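Local coordinates for ABC transporter, substrate binding protein (Mannopine) (Agrobacterium fabrum, PDB 5L9S) that serves as the periplasmic substrate-binding protein of an ABC transporter, probably capturing mannopine for import, and is modelled here in its open, unliganded conformation, at residues A17-A21 / K266-L271; W22-F26 / K252-W257; D129-L133 / K177-L181; A139-P143 / E203-Q208. All blocks are in the same frame, centred on the assembly; numbering follows the deposited sequence.

Overall arrangement
The four contacts fall into two groups, one in each lobe of the open protein. Contacts 1 and 2 share helix 12-30, their centres about 12 Å apart, and use successive helices 247-258 and 261-271; Ala267 CB packs on Trp257 CH2 at 3.8 Å. In the other lobe, contacts 3 and 4 lie about 11 Å apart, centre to centre, and are joined by a hydrogen bond from Arg140 NH1 to Met130 O, 2.8 Å. Between groups the centres are about 31 Å (contacts 1 and 4) to about 45 Å (contacts 2 and 3) apart. Along the chain, contact 1 encloses contact 2, which encloses contacts 3 and 4. No ligand is bound; all four pack within lobes.

Contact 1. Residues A17-A21 / K266-L271; sequences ALREA and KACETL
Two helices of one lobe of this periplasmic binding protein pack here nearly antiparallel, small residue against small residue. The segments 17-21 and 266-271 run at 150° with their axes 8.9 Å apart, close enough because alanines face the seam; the nearest CA atoms are those of Ala17 and Ala267, at 5.4 Å. Helix 12-30 widens into a pi-type turn at 19-21. Ala17 and Ala21, one turn apart, are the bumps on this side. Ala17 CB settles between Thr270 CG2 and Leu271 CG, 3.7 Å from each. Ala21 CB presses on Ala267, 3.7 Å from its CB and 3.6 Å from its N, while Leu18 CD2 comes up to Ala267 CB from another direction at 4.4 Å. At the solvent-exposed side Lys266, extended (t, t, t) until a final p turn, drapes over the first helix with CE 3.6 Å from Glu20 O and CD 3.8 Å from Ala21 CB. Cys268 points its CB away from the seam and forms a disulfide with Cys273. No direct hydrogen bond crosses. Thr270 OG1 donates to Lys266 O (3.0 Å), and in the gap beside it a water bridges the helices, donating to Thr270 OG1 (3.0 Å) and Ala17 O (3.1 Å).

Contact 2. Residues W22-F26 / K252-W257; sequences WFEPF and KLIEFW
At the apolar centre Leu253 CD1 sits over the face of the Phe26 ring, 3.7 Å from its centroid, and also meets Phe23 CD1 at 4.1 Å. This is an aromatic-rich helix-helix packing in one lobe of the binding protein, set against strands 4-9 and 33-38 through Ile7 and Val34. The segments 22-26 and 252-257 cross steeply, 108° between directions and 10.5 Å between axes; Trp22 pairs with Trp257 (CA atoms 6.7 Å apart) and Phe26 with Leu253 (6.9 Å). The first helix is kinked at Pro25, whose nitrogen makes no bond to the preceding turn. Phe26, chi1 t, turns its ring edge to the face of Phe256 in an offset edge-to-face pair, centroids 5.6 Å apart and planes at 74°, and Phe26 CA lies over that same Phe256 ring, 4.0 Å from the centroid. Pro25 CB reaches Phe256 CZ at 3.9 Å. Further along, Trp22, also t, lays one face of its indole under Trp257 CB, 3.9 Å from the five-membered ring centroid, with Phe256 CD2 at its edge, 3.7 Å from Trp22 CD1. At the outer edge stand Lys252 and Glu255, the latter salt-bridged to Arg259. The one hydrogen bond across, inside the packing, is Trp22 NE1 to Leu253 O, 2.9 Å at 153°.

Contact 3. Residues D129-L133 / K177-L181; sequences DMWDL and KLDEL
Trp131 lays its indole between two side chains of segment 177-181, with Leu181 over one face and Lys177 over the opposite one. The sandwich ties helix 127-130 and the loop that follows to helix 171-181, in the lobe of the binding protein where contact 4 also lies. Segment 177-181 is helical; the nearest CA atoms are those of Trp131 and Leu181, 6.2 Å apart. Leu181 (t, p) places CD2 3.5 Å from the centroid of the six-membered ring of Trp131, only 10° off its normal. Lys177 (t, p, t, t) runs its aliphatic chain along the other side, CE lying 3.9 Å from the centroid of the five-membered ring of Trp131, and its NZ ends in a long salt bridge with Glu180 OE2 at 3.5 Å. Leu178 CD2 approaches Trp131 CZ2 at 4.0 Å; beyond the segments, Ala155 and Ala158 of helix 149-158 also touch the indole. Leu181 CD2 meets Met130 CG at 4.2 Å and Leu181 CD1 meets Leu133 CD1 at 4.2 Å, extending the apolar patch. The ring is pinned in its slot by the hydrogen bond from Trp131 NE1 to Lys177 O, 2.8 Å with an N-H...O angle of 162°.

Contact 4. Residues A139-P143 / E203-Q208; sequences ARSFP and EYRVGQ
Backbone hydrogen bonds fix this parallel strand pair: Gln208 N to Ser141 O at 2.9 Å, Arg205 N to Ala139 O at 3.0 Å, and two weak ones, Ser141 N to Val206 O at 3.1 Å and Val206 N to Ala139 O at 3.3 Å. It belongs to the protein's branched mixed sheet, where strand 140-143 lies between 206-210 and 185-189, parallel to both. The axes run 4.6 Å apart at 8°. Arg140 bridges Val206 (CA atoms 4.9 Å apart) and Ser141 bridges Gly207 (4.3 Å). Before the strand proper, Ala139 is nearest Tyr204, so Arg205, at phi/psi -118/-20, is an extra, bulge-like residue, and Ala139 O accepts two bonds. Arg140 CA also touches Val206 O at 3.0 Å in a CA-H...O contact. On the face carrying Arg140 and Val206, the guanidinium lies flat over Val206, NE 3.8 Å from CB, while its nitrogens bond Phe136 O, Gly138 O and Met130 O. On the other face Tyr204, chi1 p, packs its ring on Ser141 and beside Gly207, where a beta carbon would be crowded; its OH bonds Ser195 O. Phe142 CD1 packs on Gln208 CB at 3.8 Å, and in a CH-pi contact Ser141 CB sits 3.6 Å from the Tyr204 ring centroid.

Contact 1. Residues A17-A21 / K266-L271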
loop_
_atom_site.group_PDB
_atom_site.type_symbol
_atom_site.label_atom_id
_atom_site.label_comp_id
_atom_site.label_asym_id
_atom_site.label_seq_id
_atom_site.Cartn_x
_atom_site.Cartn_y
_atom_site.Cartn_z
ATOM N N ALA A 17 -12.328 11.409 -2.948
ATOM C CA ALA A 17 -12.490 10.811 -1.614
ATOM C C ALA A 17 -11.809 11.691 -0.527
ATOM O O ALA A 17 -12.389 11.930 0.541
ATOM C CB ALA A 17 -11.916 9.400 -1.596
ATOM N N LEU A 18 -10.597 12.198 -0.833
ATOM C CA LEU A 18 -9.821 13.072 0.048
ATOM C C LEU A 18 -10.448 14.451 0.203
ATOM O O LEU A 18 -10.385 15.023 1.281
ATOM C CB LEU A 18 -8.343 13.165 -0.414
ATOM C CG LEU A 18 -7.549 11.826 -0.506
ATOM C CD1 LEU A 18 -6.150 12.067 -0.955
ATOM C CD2 LEU A 18 -7.552 11.043 0.815
ATOM N N ARG A 19 -11.098 14.965 -0.835
ATOM C CA ARG A 19 -11.742 16.280 -0.788
ATOM C C ARG A 19 -12.931 16.273 0.168
ATOM O O ARG A 19 -13.084 17.186 0.977
ATOM C CB ARG A 19 -12.186 16.689 -2.192
ATOM C CG ARG A 19 -12.387 18.193 -2.380
ATOM C CD ARG A 19 -12.874 18.520 -3.779
ATOM N NE ARG A 19 -11.984 17.988 -4.825
ATOM C CZ ARG A 19 -10.909 18.613 -5.305
ATOM N NH1 ARG A 19 -10.558 19.809 -4.838
ATOM N NH2 ARG A 19 -10.178 18.050 -6.256
ATOM N N GLU A 20 -13.757 15.217 0.075
ATOM C CA GLU A 20 -14.970 15.030 0.862
ATOM C C GLU A 20 -14.673 14.698 2.323
ATOM O O GLU A 20 -15.359 15.205 3.211
ATOM C CB GLU A 20 -15.827 13.910 0.253
ATOM C CG GLU A 20 -16.388 14.219 -1.130
ATOM C CD GLU A 20 -16.978 13.053 -1.916
ATOM O OE1 GLU A 20 -16.890 11.891 -1.449
ATOM O OE2 GLU A 20 -17.511 13.308 -3.023
ATOM N N ALA A 21 -13.667 13.840 2.574
ATOM C CA ALA A 21 -13.346 13.370 3.915
ATOM C C ALA A 21 -12.278 14.161 4.658
ATOM O O ALA A 21 -12.286 14.163 5.887
ATOM C CB ALA A 21 -12.951 11.904 3.852
ATOM N N LYS A 266 -14.037 7.610 6.709
ATOM C CA LYS A 266 -14.867 8.030 5.584
ATOM C C LYS A 266 -14.081 7.842 4.270
ATOM O O LYS A 266 -14.601 7.213 3.343
ATOM C CB LYS A 266 -15.328 9.492 5.776
ATOM C CG LYS A 266 -16.285 9.986 4.709
ATOM C CD LYS A 266 -16.590 11.466 4.860
ATOM C CE LYS A 266 -17.146 12.091 3.594
ATOM N NZ LYS A 266 -18.394 11.421 3.120
ATOM N N ALA A 267 -12.829 8.352 4.216
ATOM C CA ALA A 267 -11.966 8.214 3.045
ATOM C C ALA A 267 -11.649 6.731 2.735
ATOM O O ALA A 267 -11.682 6.332 1.570
ATOM C CB ALA A 267 -10.678 9.019 3.228
ATOM N N CYS A 268 -11.419 5.910 3.761
ATOM C CA CYS A 268 -11.111 4.495 3.532
ATOM C C CYS A 268 -12.348 3.608 3.276
ATOM O O CYS A 268 -12.183 2.526 2.713
ATOM C CB CYS A 268 -10.208 3.930 4.622
ATOM S SG CYS A 268 -8.499 4.547 4.512
ATOM N N GLU A 269 -13.577 4.089 3.588
ATOM C CA GLU A 269 -14.814 3.365 3.229
ATOM C C GLU A 269 -14.956 3.494 1.696
ATOM O O GLU A 269 -15.156 2.497 1.010
ATOM C CB GLU A 269 -16.059 3.978 3.907
ATOM C CG GLU A 269 -16.445 3.376 5.253
ATOM C CD GLU A 269 -17.204 4.320 6.177
ATOM O OE1 GLU A 269 -18.044 5.101 5.672
ATOM O OE2 GLU A 269 -16.939 4.302 7.401
ATOM N N THR A 270 -14.754 4.720 1.177
ATOM C CA THR A 270 -14.820 5.081 -0.233
ATOM C C THR A 270 -13.773 4.327 -1.068
ATOM O O THR A 270 -14.098 3.806 -2.141
ATOM C CB THR A 270 -14.612 6.611 -0.376
ATOM O OG1 THR A 270 -15.468 7.333 0.521
ATOM C CG2 THR A 270 -14.787 7.098 -1.805
ATOM N N LEU A 271 -12.511 4.296 -0.581
ATOM C CA LEU A 271 -11.371 3.729 -1.294
ATOM C C LEU A 271 -11.023 2.264 -0.975
ATOM O O LEU A 271 -10.193 1.699 -1.694
ATOM C CB LEU A 271 -10.136 4.621 -1.073
ATOM C CG LEU A 271 -10.215 6.085 -1.546
ATOM C CD1 LEU A 271 -9.162 6.922 -0.871
ATOM C CD2 LEU A 271 -10.164 6.212 -3.054
HETATM O O HOH W 1 -15.015 10.240 0.831
#

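Contact 2. Residues W22-F26 / K252-W257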
loop_
_atom_site.group_PDB
_atom_site.type_symbol
_atom_site.label_atom_id
_atom_site.label_comp_id
_atom_site.label_asym_id
_atom_site.label_seq_id
_atom_site.Cartn_x
_atom_site.Cartn_y
_atom_site.Cartn_z
ATOM N N TRP A 22 -11.359 14.822 3.923
ATOM C CA TRP A 22 -10.209 15.479 4.518
ATOM C C TRP A 22 -10.064 16.970 4.208
ATOM O O TRP A 22 -9.900 17.748 5.145
ATOM C CB TRP A 22 -8.959 14.681 4.090
ATOM C CG TRP A 22 -7.622 15.155 4.579
ATOM C CD1 TRP A 22 -7.362 15.919 5.676
ATOM C CD2 TRP A 22 -6.354 14.802 4.026
ATOM N NE1 TRP A 22 -6.013 16.102 5.809
ATOM C CE2 TRP A 22 -5.368 15.412 4.819
ATOM C CE3 TRP A 22 -5.953 14.007 2.940
ATOM C CZ2 TRP A 22 -4.002 15.272 4.552
ATOM C CZ3 TRP A 22 -4.607 13.928 2.635
ATOM C CH2 TRP A 22 -3.643 14.531 3.452
ATOM N N PHE A 23 -10.106 17.375 2.934
ATOM C CA PHE A 23 -9.868 18.773 2.545
ATOM C C PHE A 23 -10.995 19.716 2.891
ATOM O O PHE A 23 -10.725 20.718 3.551
ATOM C CB PHE A 23 -9.485 18.886 1.064
ATOM C CG PHE A 23 -8.329 17.983 0.682
ATOM C CD1 PHE A 23 -7.321 17.680 1.602
ATOM C CD2 PHE A 23 -8.227 17.466 -0.602
ATOM C CE1 PHE A 23 -6.261 16.849 1.251
ATOM C CE2 PHE A 23 -7.161 16.629 -0.949
ATOM C CZ PHE A 23 -6.194 16.315 -0.017
ATOM N N GLU A 24 -12.238 19.435 2.458
ATOM C CA GLU A 24 -13.373 20.296 2.787
ATOM C C GLU A 24 -13.581 20.378 4.306
ATOM O O GLU A 24 -13.598 21.520 4.793
ATOM C CB GLU A 24 -14.655 19.932 2.020
ATOM C CG GLU A 24 -14.628 20.467 0.593
ATOM C CD GLU A 24 -15.599 19.878 -0.420
ATOM O OE1 GLU A 24 -16.344 18.931 -0.076
ATOM O OE2 GLU A 24 -15.602 20.365 -1.574
ATOM N N PRO A 25 -13.590 19.247 5.093
ATOM C CA PRO A 25 -13.732 19.390 6.561
ATOM C C PRO A 25 -12.654 20.274 7.203
ATOM O O PRO A 25 -12.980 21.086 8.077
ATOM C CB PRO A 25 -13.690 17.936 7.067
ATOM C CG PRO A 25 -14.140 17.119 5.897
ATOM C CD PRO A 25 -13.562 17.816 4.708
ATOM N N PHE A 26 -11.394 20.162 6.720
ATOM C CA PHE A 26 -10.248 20.949 7.192
ATOM C C PHE A 26 -10.488 22.440 7.009
ATOM O O PHE A 26 -10.371 23.194 7.978
ATOM C CB PHE A 26 -8.953 20.525 6.461
ATOM C CG PHE A 26 -7.738 21.357 6.809
ATOM C CD1 PHE A 26 -7.071 21.173 8.017
ATOM C CD2 PHE A 26 -7.235 22.295 5.912
ATOM C CE1 PHE A 26 -5.949 21.927 8.335
ATOM C CE2 PHE A 26 -6.103 23.046 6.230
ATOM C CZ PHE A 26 -5.467 22.855 7.437
ATOM N N LYS A 252 -0.584 21.383 9.569
ATOM C CA LYS A 252 -1.892 21.453 10.231
ATOM C C LYS A 252 -2.842 20.509 9.501
ATOM O O LYS A 252 -3.709 19.898 10.129
ATOM C CB LYS A 252 -2.457 22.893 10.164
ATOM C CG LYS A 252 -1.860 23.877 11.145
ATOM C CD LYS A 252 -2.747 25.118 11.195
ATOM C CE LYS A 252 -2.029 26.357 11.666
ATOM N NZ LYS A 252 -2.811 27.587 11.374
ATOM N N LEU A 253 -2.682 20.417 8.160
ATOM C CA LEU A 253 -3.461 19.546 7.286
ATOM C C LEU A 253 -3.102 18.087 7.561
ATOM O O LEU A 253 -4.000 17.236 7.579
ATOM C CB LEU A 253 -3.275 19.926 5.801
ATOM C CG LEU A 253 -4.059 19.109 4.768
ATOM C CD1 LEU A 253 -5.546 19.253 4.940
ATOM C CD2 LEU A 253 -3.678 19.489 3.387
ATOM N N ILE A 254 -1.796 17.811 7.818
ATOM C CA ILE A 254 -1.302 16.476 8.167
ATOM C C ILE A 254 -1.862 16.051 9.535
ATOM O O ILE A 254 -2.443 14.971 9.641
ATOM C CB ILE A 254 0.245 16.406 8.121
ATOM C CG1 ILE A 254 0.771 16.603 6.681
ATOM C CG2 ILE A 254 0.740 15.067 8.716
ATOM C CD1 ILE A 254 2.306 16.431 6.525
ATOM N N GLU A 255 -1.692 16.913 10.571
ATOM C CA GLU A 255 -2.171 16.705 11.945
ATOM C C GLU A 255 -3.670 16.437 11.940
ATOM O O GLU A 255 -4.122 15.531 12.653
ATOM C CB GLU A 255 -1.853 17.929 12.828
ATOM C CG GLU A 255 -2.031 17.692 14.326
ATOM C CD GLU A 255 -1.958 18.898 15.247
ATOM O OE1 GLU A 255 -1.250 19.881 14.922
ATOM O OE2 GLU A 255 -2.589 18.837 16.327
ATOM N N PHE A 256 -4.426 17.198 11.099
ATOM C CA PHE A 256 -5.878 17.055 10.928
ATOM C C PHE A 256 -6.247 15.632 10.550
ATOM O O PHE A 256 -7.194 15.098 11.101
ATOM C CB PHE A 256 -6.447 18.046 9.880
ATOM C CG PHE A 256 -7.963 18.057 9.794
ATOM C CD1 PHE A 256 -8.723 18.792 10.700
ATOM C CD2 PHE A 256 -8.627 17.316 8.824
ATOM C CE1 PHE A 256 -10.118 18.777 10.637
ATOM C CE2 PHE A 256 -10.024 17.307 8.761
ATOM C CZ PHE A 256 -10.760 18.043 9.663
ATOM N N TRP A 257 -5.512 15.040 9.601
ATOM C CA TRP A 257 -5.715 13.681 9.119
ATOM C C TRP A 257 -5.375 12.659 10.192
ATOM O O TRP A 257 -6.203 11.793 10.487
ATOM C CB TRP A 257 -4.875 13.433 7.850
ATOM C CG TRP A 257 -4.899 12.005 7.390
ATOM C CD1 TRP A 257 -3.953 11.044 7.627
ATOM C CD2 TRP A 257 -5.952 11.363 6.673
ATOM N NE1 TRP A 257 -4.363 9.840 7.119
ATOM C CE2 TRP A 257 -5.585 10.004 6.519
ATOM C CE3 TRP A 257 -7.187 11.799 6.156
ATOM C CZ2 TRP A 257 -6.385 9.086 5.826
ATOM C CZ3 TRP A 257 -7.968 10.896 5.453
ATOM C CH2 TRP A 257 -7.552 9.564 5.264
#

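Contact 3. Residues D129-L133 / K177-L181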
loop_
_atom_site.group_PDB
_atom_site.type_symbol
_atom_site.label_atom_id
_atom_site.label_comp_id
_atom_site.label_asym_id
_atom_site.label_seq_id
_atom_site.Cartn_x
_atom_site.Cartn_y
_atom_site.Cartn_z
ATOM N N ASP A 129 0.372 -22.921 1.583
ATOM C CA ASP A 129 -0.709 -23.613 0.890
ATOM C C ASP A 129 -0.704 -23.291 -0.608
ATOM O O ASP A 129 -1.045 -24.159 -1.411
ATOM C CB ASP A 129 -2.057 -23.261 1.510
ATOM C CG ASP A 129 -2.311 -23.718 2.937
ATOM O OD1 ASP A 129 -1.646 -24.712 3.393
ATOM O OD2 ASP A 129 -3.220 -23.145 3.579
ATOM N N MET A 130 -0.273 -22.065 -0.989
ATOM C CA MET A 130 -0.139 -21.676 -2.406
ATOM C C MET A 130 0.878 -22.611 -3.094
ATOM O O MET A 130 0.700 -22.972 -4.256
ATOM C CB MET A 130 0.269 -20.193 -2.538
ATOM C CG MET A 130 0.439 -19.722 -3.977
ATOM S SD MET A 130 -0.039 -18.008 -4.204
ATOM C CE MET A 130 0.075 -17.858 -5.863
ATOM N N TRP A 131 1.887 -23.072 -2.342
ATOM C CA TRP A 131 2.905 -23.992 -2.847
ATOM C C TRP A 131 2.494 -25.470 -2.713
ATOM O O TRP A 131 3.229 -26.350 -3.160
ATOM C CB TRP A 131 4.228 -23.755 -2.123
ATOM C CG TRP A 131 5.182 -22.893 -2.888
ATOM C CD1 TRP A 131 6.280 -23.299 -3.596
ATOM C CD2 TRP A 131 5.122 -21.463 -3.022
ATOM N NE1 TRP A 131 6.913 -22.210 -4.153
ATOM C CE2 TRP A 131 6.226 -21.069 -3.813
ATOM C CE3 TRP A 131 4.228 -20.477 -2.569
ATOM C CZ2 TRP A 131 6.463 -19.733 -4.149
ATOM C CZ3 TRP A 131 4.470 -19.151 -2.896
ATOM C CH2 TRP A 131 5.568 -18.793 -3.688
ATOM N N ASP A 132 1.340 -25.743 -2.086
ATOM C CA ASP A 132 0.842 -27.102 -1.836
ATOM C C ASP A 132 -0.176 -27.513 -2.913
ATOM O O ASP A 132 -1.382 -27.424 -2.707
ATOM C CB ASP A 132 0.238 -27.149 -0.419
ATOM C CG ASP A 132 0.070 -28.496 0.228
ATOM O OD1 ASP A 132 -0.039 -29.491 -0.505
ATOM O OD2 ASP A 132 0.003 -28.545 1.485
ATOM N N LEU A 133 0.332 -27.961 -4.068
ATOM C CA LEU A 133 -0.459 -28.393 -5.235
ATOM C C LEU A 133 -1.190 -29.705 -5.006
ATOM O O LEU A 133 -2.210 -29.966 -5.667
ATOM C CB LEU A 133 0.422 -28.495 -6.481
ATOM C CG LEU A 133 1.090 -27.203 -6.900
ATOM C CD1 LEU A 133 2.359 -27.487 -7.646
ATOM C CD2 LEU A 133 0.136 -26.306 -7.669
ATOM N N LYS A 177 12.634 -21.540 -4.038
ATOM C CA LYS A 177 11.246 -21.867 -3.724
ATOM C C LYS A 177 10.321 -21.591 -4.919
ATOM O O LYS A 177 9.480 -22.446 -5.233
ATOM C CB LYS A 177 10.765 -21.151 -2.441
ATOM C CG LYS A 177 9.415 -21.648 -1.864
ATOM C CD LYS A 177 9.505 -23.023 -1.186
ATOM C CE LYS A 177 8.202 -23.483 -0.588
ATOM N NZ LYS A 177 8.243 -24.927 -0.235
ATOM N N LEU A 178 10.502 -20.418 -5.602
ATOM C CA LEU A 178 9.715 -20.036 -6.779
ATOM C C LEU A 178 9.803 -21.022 -7.909
ATOM O O LEU A 178 8.799 -21.219 -8.582
ATOM C CB LEU A 178 10.051 -18.645 -7.287
ATOM C CG LEU A 178 9.194 -17.562 -6.699
ATOM C CD1 LEU A 178 9.828 -16.213 -6.881
ATOM C CD2 LEU A 178 7.776 -17.601 -7.272
ATOM N N ASP A 179 10.993 -21.650 -8.116
ATOM C CA ASP A 179 11.247 -22.655 -9.160
ATOM C C ASP A 179 10.353 -23.892 -8.993
ATOM O O ASP A 179 9.892 -24.440 -9.995
ATOM C CB ASP A 179 12.751 -23.035 -9.235
ATOM C CG ASP A 179 13.694 -22.010 -9.882
ATOM O OD1 ASP A 179 13.355 -21.488 -10.978
ATOM O OD2 ASP A 179 14.812 -21.806 -9.340
ATOM N N GLU A 180 10.065 -24.294 -7.730
ATOM C CA GLU A 180 9.194 -25.429 -7.396
ATOM C C GLU A 180 7.764 -25.195 -7.887
ATOM O O GLU A 180 7.084 -26.154 -8.267
ATOM C CB GLU A 180 9.123 -25.648 -5.879
ATOM C CG GLU A 180 10.427 -26.019 -5.204
ATOM C CD GLU A 180 10.301 -26.283 -3.713
ATOM O OE1 GLU A 180 11.353 -26.293 -3.033
ATOM O OE2 GLU A 180 9.161 -26.471 -3.221
ATOM N N LEU A 181 7.315 -23.929 -7.864
ATOM C CA LEU A 181 5.961 -23.542 -8.235
ATOM C C LEU A 181 5.778 -23.059 -9.678
ATOM O O LEU A 181 4.680 -23.209 -10.216
ATOM C CB LEU A 181 5.456 -22.464 -7.250
ATOM C CG LEU A 181 3.946 -22.222 -7.176
ATOM C CD1 LEU A 181 3.190 -23.480 -6.711
ATOM C CD2 LEU A 181 3.641 -21.046 -6.270
#

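Contact 4. Residues A139-P143 / E203-Q208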
loop_
_atom_site.group_PDB
_atom_site.type_symbol
_atom_site.label_atom_id
_atom_site.label_comp_id
_atom_site.label_asym_id
_atom_site.label_seq_id
_atom_site.Cartn_x
_atom_site.Cartn_y
_atom_site.Cartn_z
ATOM N N ALA A 139 -4.244 -23.722 -11.218
ATOM C CA ALA A 139 -3.276 -22.787 -11.748
ATOM C C ALA A 139 -3.025 -21.645 -10.747
ATOM O O ALA A 139 -3.978 -21.182 -10.099
ATOM C CB ALA A 139 -3.804 -22.243 -13.057
ATOM N N ARG A 140 -1.734 -21.238 -10.579
ATOM C CA ARG A 140 -1.380 -20.118 -9.702
ATOM C C ARG A 140 -1.242 -18.829 -10.520
ATOM O O ARG A 140 -1.124 -18.857 -11.739
ATOM C CB ARG A 140 -0.098 -20.338 -8.842
ATOM C CG ARG A 140 0.142 -21.699 -8.181
ATOM C CD ARG A 140 -0.644 -21.968 -6.923
ATOM N NE ARG A 140 -1.665 -22.952 -7.237
ATOM C CZ ARG A 140 -2.140 -23.895 -6.437
ATOM N NH1 ARG A 140 -1.688 -24.017 -5.196
ATOM N NH2 ARG A 140 -3.053 -24.736 -6.878
ATOM N N SER A 141 -1.249 -17.703 -9.835
ATOM C CA SER A 141 -1.087 -16.381 -10.434
ATOM C C SER A 141 -0.293 -15.483 -9.510
ATOM O O SER A 141 -0.541 -15.458 -8.301
ATOM C CB SER A 141 -2.442 -15.757 -10.758
ATOM O OG SER A 141 -2.289 -14.428 -11.227
ATOM N N PHE A 142 0.697 -14.779 -10.070
ATOM C CA PHE A 142 1.506 -13.828 -9.308
ATOM C C PHE A 142 1.640 -12.588 -10.137
ATOM O O PHE A 142 1.687 -12.722 -11.357
ATOM C CB PHE A 142 2.926 -14.365 -9.060
ATOM C CG PHE A 142 3.124 -15.274 -7.881
ATOM C CD1 PHE A 142 3.061 -14.780 -6.584
ATOM C CD2 PHE A 142 3.429 -16.618 -8.065
ATOM C CE1 PHE A 142 3.258 -15.624 -5.487
ATOM C CE2 PHE A 142 3.624 -17.461 -6.969
ATOM C CZ PHE A 142 3.546 -16.956 -5.686
ATOM N N PRO A 143 1.806 -11.383 -9.535
ATOM C CA PRO A 143 2.064 -10.199 -10.372
ATOM C C PRO A 143 3.431 -10.271 -11.038
ATOM O O PRO A 143 4.377 -10.879 -10.529
ATOM C CB PRO A 143 2.014 -9.033 -9.399
ATOM C CG PRO A 143 2.257 -9.610 -8.067
ATOM C CD PRO A 143 1.792 -11.038 -8.096
ATOM N N GLU A 203 -8.756 -18.713 -15.333
ATOM C CA GLU A 203 -7.377 -18.974 -15.779
ATOM C C GLU A 203 -6.457 -19.343 -14.591
ATOM O O GLU A 203 -5.350 -19.863 -14.793
ATOM C CB GLU A 203 -6.813 -17.787 -16.584
ATOM C CG GLU A 203 -7.442 -17.598 -17.962
ATOM C CD GLU A 203 -7.024 -16.347 -18.720
ATOM O OE1 GLU A 203 -7.909 -15.667 -19.292
ATOM O OE2 GLU A 203 -5.810 -16.046 -18.743
ATOM N N TYR A 204 -6.928 -19.079 -13.361
ATOM C CA TYR A 204 -6.251 -19.414 -12.108
ATOM C C TYR A 204 -7.274 -19.577 -11.002
ATOM O O TYR A 204 -8.373 -18.958 -11.044
ATOM C CB TYR A 204 -5.147 -18.405 -11.698
ATOM C CG TYR A 204 -5.644 -17.065 -11.208
ATOM C CD1 TYR A 204 -5.868 -16.832 -9.852
ATOM C CD2 TYR A 204 -5.819 -16.007 -12.088
ATOM C CE1 TYR A 204 -6.289 -15.587 -9.394
ATOM C CE2 TYR A 204 -6.256 -14.766 -11.648
ATOM C CZ TYR A 204 -6.456 -14.545 -10.297
ATOM O OH TYR A 204 -6.857 -13.295 -9.886
ATOM N N ARG A 205 -6.881 -20.396 -10.008
ATOM C CA ARG A 205 -7.674 -20.741 -8.834
ATOM C C ARG A 205 -7.021 -20.282 -7.504
ATOM O O ARG A 205 -7.717 -20.187 -6.493
ATOM C CB ARG A 205 -7.992 -22.250 -8.819
ATOM C CG ARG A 205 -8.901 -22.693 -9.968
ATOM C CD ARG A 205 -9.467 -24.082 -9.746
ATOM N NE ARG A 205 -10.635 -24.061 -8.862
ATOM C CZ ARG A 205 -11.882 -24.311 -9.256
ATOM N NH1 ARG A 205 -12.138 -24.617 -10.524
ATOM N NH2 ARG A 205 -12.880 -24.273 -8.381
ATOM N N VAL A 206 -5.697 -20.029 -7.502
ATOM C CA VAL A 206 -4.945 -19.555 -6.337
ATOM C C VAL A 206 -3.958 -18.486 -6.799
ATOM O O VAL A 206 -3.156 -18.759 -7.681
ATOM C CB VAL A 206 -4.205 -20.698 -5.605
ATOM C CG1 VAL A 206 -3.507 -20.168 -4.358
ATOM C CG2 VAL A 206 -5.152 -21.837 -5.241
ATOM N N GLY A 207 -4.010 -17.292 -6.209
ATOM C CA GLY A 207 -3.123 -16.218 -6.625
ATOM C C GLY A 207 -2.846 -15.118 -5.639
ATOM O O GLY A 207 -3.535 -14.989 -4.635
ATOM N N GLN A 208 -1.796 -14.341 -5.912
ATOM C CA GLN A 208 -1.421 -13.182 -5.126
ATOM C C GLN A 208 -1.969 -12.001 -5.928
ATOM O O GLN A 208 -1.494 -11.730 -7.037
ATOM C CB GLN A 208 0.101 -13.091 -4.951
ATOM C CG GLN A 208 0.545 -11.784 -4.321
ATOM C CD GLN A 208 2.034 -11.738 -4.100
ATOM O OE1 GLN A 208 2.559 -12.208 -3.097
ATOM N NE2 GLN A 208 2.748 -11.114 -4.987
#